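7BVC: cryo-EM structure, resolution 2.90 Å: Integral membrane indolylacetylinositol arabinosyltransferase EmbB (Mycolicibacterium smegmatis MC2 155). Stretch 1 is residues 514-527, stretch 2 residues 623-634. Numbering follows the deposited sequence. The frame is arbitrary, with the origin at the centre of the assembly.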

# COMPACT_ATOMS: atom_id res chain seq x y z
N LEU B 514 -1.98 -7.21 -6.12
CA LEU B 514 -2.37 -8.58 -6.42
C LEU B 514 -1.98 -9.55 -5.31
O LEU B 514 -2.66 -10.57 -5.13
CB LEU B 514 -1.75 -9.03 -7.74
CG LEU B 514 -2.21 -10.37 -8.32
CD1 LEU B 514 -3.70 -10.35 -8.58
CD2 LEU B 514 -1.44 -10.68 -9.59
N ILE B 515 -0.92 -9.26 -4.57
CA ILE B 515 -0.42 -10.16 -3.54
C ILE B 515 -1.05 -9.89 -2.18
O ILE B 515 -0.59 -10.44 -1.17
CB ILE B 515 1.11 -10.10 -3.45
CG1 ILE B 515 1.56 -8.79 -2.82
CG2 ILE B 515 1.73 -10.28 -4.83
CD1 ILE B 515 3.06 -8.66 -2.68
N LEU B 516 -2.08 -9.08 -2.12
CA LEU B 516 -2.68 -8.84 -0.83
C LEU B 516 -3.90 -9.74 -0.63
O LEU B 516 -4.60 -10.06 -1.59
CB LEU B 516 -3.11 -7.37 -0.70
CG LEU B 516 -2.02 -6.33 -0.91
CD1 LEU B 516 -2.56 -4.93 -0.68
CD2 LEU B 516 -0.83 -6.60 -0.01
N PRO B 517 -4.16 -10.17 0.60
CA PRO B 517 -5.32 -11.05 0.86
C PRO B 517 -6.61 -10.27 1.08
O PRO B 517 -7.17 -10.21 2.18
CB PRO B 517 -4.87 -11.82 2.11
CG PRO B 517 -4.02 -10.83 2.84
CD PRO B 517 -3.35 -9.95 1.81
N THR B 518 -7.09 -9.64 0.01
CA THR B 518 -8.30 -8.82 0.08
C THR B 518 -9.30 -9.26 -0.98
O THR B 518 -9.12 -10.30 -1.63
CB THR B 518 -7.95 -7.34 -0.10
OG1 THR B 518 -7.25 -7.16 -1.33
CG2 THR B 518 -7.09 -6.85 1.05
N THR B 519 -10.38 -8.49 -1.15
CA THR B 519 -11.38 -8.82 -2.15
C THR B 519 -10.92 -8.46 -3.56
O THR B 519 -11.31 -9.14 -4.52
CB THR B 519 -12.70 -8.11 -1.82
OG1 THR B 519 -13.12 -8.48 -0.50
CG2 THR B 519 -13.79 -8.50 -2.81
N ASP B 520 -10.10 -7.43 -3.70
CA ASP B 520 -9.61 -7.04 -5.02
C ASP B 520 -8.73 -8.13 -5.61
O ASP B 520 -8.97 -8.58 -6.74
CB ASP B 520 -8.86 -5.71 -4.93
CG ASP B 520 -8.66 -5.07 -6.28
OD1 ASP B 520 -7.81 -4.16 -6.40
OD2 ASP B 520 -9.36 -5.47 -7.24
N GLY B 521 -7.71 -8.56 -4.88
CA GLY B 521 -6.93 -9.71 -5.28
C GLY B 521 -7.33 -10.95 -4.50
O GLY B 521 -6.91 -11.12 -3.35
N ALA B 522 -8.11 -11.82 -5.11
CA ALA B 522 -8.68 -12.99 -4.46
C ALA B 522 -8.17 -14.26 -5.14
O ALA B 522 -7.28 -14.22 -5.99
CB ALA B 522 -10.20 -12.90 -4.46
N ILE B 523 -8.74 -15.40 -4.74
CA ILE B 523 -8.32 -16.68 -5.30
C ILE B 523 -8.55 -16.71 -6.81
O ILE B 523 -7.70 -17.19 -7.57
CB ILE B 523 -9.06 -17.83 -4.60
CG1 ILE B 523 -8.48 -18.05 -3.20
CG2 ILE B 523 -8.95 -19.11 -5.40
CD1 ILE B 523 -9.16 -19.16 -2.44
N SER B 524 -9.68 -16.17 -7.27
CA SER B 524 -10.04 -16.24 -8.67
C SER B 524 -9.44 -15.13 -9.52
O SER B 524 -9.41 -15.25 -10.75
CB SER B 524 -11.56 -16.21 -8.82
OG SER B 524 -12.09 -14.97 -8.39
N ARG B 525 -8.95 -14.06 -8.90
CA ARG B 525 -8.43 -12.91 -9.63
C ARG B 525 -6.92 -12.97 -9.84
O ARG B 525 -6.32 -11.96 -10.22
CB ARG B 525 -8.80 -11.61 -8.91
CG ARG B 525 -10.26 -11.55 -8.49
CD ARG B 525 -11.02 -10.53 -9.31
NE ARG B 525 -10.61 -9.17 -9.01
CZ ARG B 525 -11.03 -8.10 -9.68
NH1 ARG B 525 -11.86 -8.23 -10.69
NH2 ARG B 525 -10.60 -6.89 -9.33
N ARG B 526 -6.29 -14.12 -9.61
CA ARG B 526 -4.86 -14.29 -9.84
C ARG B 526 -4.55 -15.22 -11.01
O ARG B 526 -3.43 -15.18 -11.53
CB ARG B 526 -4.18 -14.83 -8.58
CG ARG B 526 -4.45 -14.00 -7.34
CD ARG B 526 -3.76 -14.56 -6.12
NE ARG B 526 -3.94 -13.70 -4.95
CZ ARG B 526 -3.25 -13.81 -3.83
NH1 ARG B 526 -2.33 -14.76 -3.70
NH2 ARG B 526 -3.47 -12.98 -2.82
N VAL B 527 -5.53 -16.04 -11.42
CA VAL B 527 -5.31 -17.02 -12.48
C VAL B 527 -4.92 -16.33 -13.78
O VAL B 527 -3.96 -16.72 -14.44
CB VAL B 527 -6.58 -17.88 -12.66
CG1 VAL B 527 -6.31 -19.04 -13.59
CG2 VAL B 527 -7.07 -18.37 -11.31
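Stretch 2 623-634: AFCFASTNGWWY

Stretch 2 packs against stretch 1 as the end of a helix and the loop that follows it, laid on an irregular segment, a mostly buried contact of 1021 Å² (both sides summed) held by two hydrogen bonds and a third, weak one, an off-centre cation-pi interaction and a set of apolar and aromatic contacts. Stretch 2 enters as the last turn of a helix, residues 623-625; Phe 626 is the first residue to leave helical phi/psi, and from Ser 628 to Gly 631 the backbone is largely extended, apart from Asn 630 (phi/psi -118/43°). This part of the chain runs beside the bend of stretch 1 at residues 517-523. The CA atoms of Pro 517 and Ser 628 lie 4.9 Å apart, those of Ala 522 and Thr 629 5.5 Å, and those of Thr 519 and Gly 631 5.4 Å, so no single register is kept along the contact. Ile 523 pairs with Thr 629, while Arg 526, later in stretch 1, meets Phe 624, earlier in stretch 2, so in this part the two chains run in broadly opposite senses.

The centre is formed by Ser 628 and Thr 629. The CA-to-CB bond of Ser 628 (chi1 t) points toward stretch 1, and its OG donates a hydrogen bond to Gly 521 O at 3.1 Å while also lying 3.5 Å from Pro 517 CA. One residue on, the backbone takes over: Ile 523 N donates to Thr 629 O at 3.1 Å, with an N-H...O angle of 150°. The Ile 523 side chain also lies along the backbone of stretch 2, where Ile 523 CD1 is 3.4 Å from Ser 628 O and 4.2 Å from Phe 626 CD1. Ala 522 CB approaches the same carbonyl, Thr 629 O, at 3.6 Å.

At the helical end, the CA-to-CB bond of Arg 526 points toward stretch 2, and the side chain is extended beyond CB (chi2 and chi3 t). Its NH1 makes a weak hydrogen bond to Phe 624 O (3.1 Å, 124°), which lies at the edge of the guanidinium, while Ser 628 CB covers one guanidinium face, 3.4 Å from Arg 526 NH2. NH1 also lies over a face of the Phe 624 ring; Arg 526 CZ is 4.9 Å from the centroid of that ring and 28° off its normal, an off-centre cation-pi contact. Ile 515 CG2 meets the ring edge at Phe 624 CE1, 4.5 Å away.

Toward the other end, Thr 519 CG2 sits 3.3 Å from Trp 632 O and over one face of the Trp 633 ring, 4.3 Å from Trp 633 CE3. The edge of that ring faces a salt bridge within stretch 1, Arg 525 NH2 to Asp 520 OD2 at 2.8 Å: Asp 520 OD2 lies 3.4 Å from Trp 633 CZ2, and Trp 633 NE1 lies over one face of the guanidinium, 3.6 Å from Arg 525 NH2.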

# COMPACT_ATOMS: atom_id res chain seq x y z
N ALA B 623 -0.21 -23.21 -5.27
CA ALA B 623 -0.11 -22.81 -3.87
C ALA B 623 -0.18 -21.30 -3.71
O ALA B 623 -0.79 -20.79 -2.76
CB ALA B 623 1.19 -23.34 -3.26
N PHE B 624 0.43 -20.56 -4.63
CA PHE B 624 0.33 -19.10 -4.58
C PHE B 624 -1.10 -18.64 -4.82
O PHE B 624 -1.57 -17.69 -4.19
CB PHE B 624 1.27 -18.46 -5.59
CG PHE B 624 0.97 -17.01 -5.85
CD1 PHE B 624 1.35 -16.04 -4.94
CD2 PHE B 624 0.31 -16.62 -7.00
CE1 PHE B 624 1.07 -14.71 -5.16
CE2 PHE B 624 0.03 -15.28 -7.23
CZ PHE B 624 0.41 -14.33 -6.31
N CYS B 625 -1.80 -19.30 -5.75
CA CYS B 625 -3.18 -18.92 -6.05
C CYS B 625 -4.08 -19.11 -4.84
O CYS B 625 -4.86 -18.22 -4.49
CB CYS B 625 -3.71 -19.73 -7.23
SG CYS B 625 -2.91 -19.38 -8.80
N PHE B 626 -3.98 -20.26 -4.18
CA PHE B 626 -4.92 -20.62 -3.12
C PHE B 626 -4.61 -19.96 -1.78
O PHE B 626 -5.13 -20.42 -0.75
CB PHE B 626 -4.97 -22.14 -2.95
CG PHE B 626 -6.12 -22.78 -3.67
CD1 PHE B 626 -7.36 -22.87 -3.08
CD2 PHE B 626 -5.96 -23.28 -4.95
CE1 PHE B 626 -8.42 -23.46 -3.73
CE2 PHE B 626 -7.02 -23.87 -5.62
CZ PHE B 626 -8.25 -23.95 -5.01
N ALA B 627 -3.80 -18.91 -1.74
CA ALA B 627 -3.38 -18.27 -0.50
C ALA B 627 -4.11 -16.96 -0.24
O ALA B 627 -3.51 -16.00 0.25
CB ALA B 627 -1.87 -18.05 -0.49
N SER B 628 -5.40 -16.89 -0.56
CA SER B 628 -6.17 -15.67 -0.35
C SER B 628 -7.62 -16.05 -0.05
O SER B 628 -7.97 -17.23 0.03
CB SER B 628 -6.08 -14.74 -1.56
OG SER B 628 -6.65 -13.48 -1.28
N THR B 629 -8.46 -15.03 0.10
CA THR B 629 -9.87 -15.25 0.40
C THR B 629 -10.64 -15.59 -0.88
O THR B 629 -10.12 -15.55 -1.99
CB THR B 629 -10.47 -14.01 1.06
OG1 THR B 629 -10.65 -12.98 0.08
CG2 THR B 629 -9.57 -13.50 2.17
N ASN B 630 -11.91 -15.94 -0.69
CA ASN B 630 -12.77 -16.32 -1.81
C ASN B 630 -13.94 -15.35 -1.94
O ASN B 630 -15.09 -15.77 -2.15
CB ASN B 630 -13.28 -17.75 -1.62
CG ASN B 630 -13.88 -18.32 -2.89
OD1 ASN B 630 -13.45 -18.01 -3.99
ND2 ASN B 630 -14.89 -19.17 -2.73
N GLY B 631 -13.68 -14.06 -1.81
CA GLY B 631 -14.72 -13.05 -1.81
C GLY B 631 -14.93 -12.42 -3.18
O GLY B 631 -13.98 -12.23 -3.94
N TRP B 632 -16.18 -12.10 -3.47
CA TRP B 632 -16.57 -11.35 -4.66
C TRP B 632 -16.99 -9.94 -4.23
O TRP B 632 -16.92 -9.58 -3.05
CB TRP B 632 -17.66 -12.09 -5.42
CG TRP B 632 -17.31 -13.52 -5.69
CD1 TRP B 632 -17.52 -14.58 -4.86
CD2 TRP B 632 -16.67 -14.05 -6.85
NE1 TRP B 632 -17.05 -15.74 -5.44
CE2 TRP B 632 -16.53 -15.43 -6.66
CE3 TRP B 632 -16.20 -13.48 -8.04
CZ2 TRP B 632 -15.94 -16.26 -7.62
CZ3 TRP B 632 -15.62 -14.30 -8.99
CH2 TRP B 632 -15.49 -15.68 -8.77
N TRP B 633 -17.44 -9.13 -5.19
CA TRP B 633 -17.34 -7.69 -5.00
C TRP B 633 -18.47 -7.10 -4.14
O TRP B 633 -18.23 -6.65 -3.02
CB TRP B 633 -17.29 -6.99 -6.36
CG TRP B 633 -15.89 -6.68 -6.79
CD1 TRP B 633 -15.23 -7.19 -7.87
CD2 TRP B 633 -14.96 -5.82 -6.12
NE1 TRP B 633 -13.96 -6.68 -7.93
CE2 TRP B 633 -13.77 -5.84 -6.87
CE3 TRP B 633 -15.03 -5.02 -4.98
CZ2 TRP B 633 -12.65 -5.09 -6.50
CZ3 TRP B 633 -13.92 -4.28 -4.62
CH2 TRP B 633 -12.75 -4.32 -5.38
N TYR B 634 -19.70 -7.10 -4.64
CA TYR B 634 -20.77 -6.40 -3.93
C TYR B 634 -21.89 -7.33 -3.49
O TYR B 634 -22.16 -7.45 -2.29
CB TYR B 634 -21.32 -5.26 -4.79
CG TYR B 634 -22.58 -4.63 -4.24
CD1 TYR B 634 -22.66 -4.26 -2.90
CD2 TYR B 634 -23.68 -4.40 -5.05
CE1 TYR B 634 -23.81 -3.69 -2.39
CE2 TYR B 634 -24.83 -3.83 -4.55
CZ TYR B 634 -24.88 -3.48 -3.22
OH TYR B 634 -26.03 -2.91 -2.70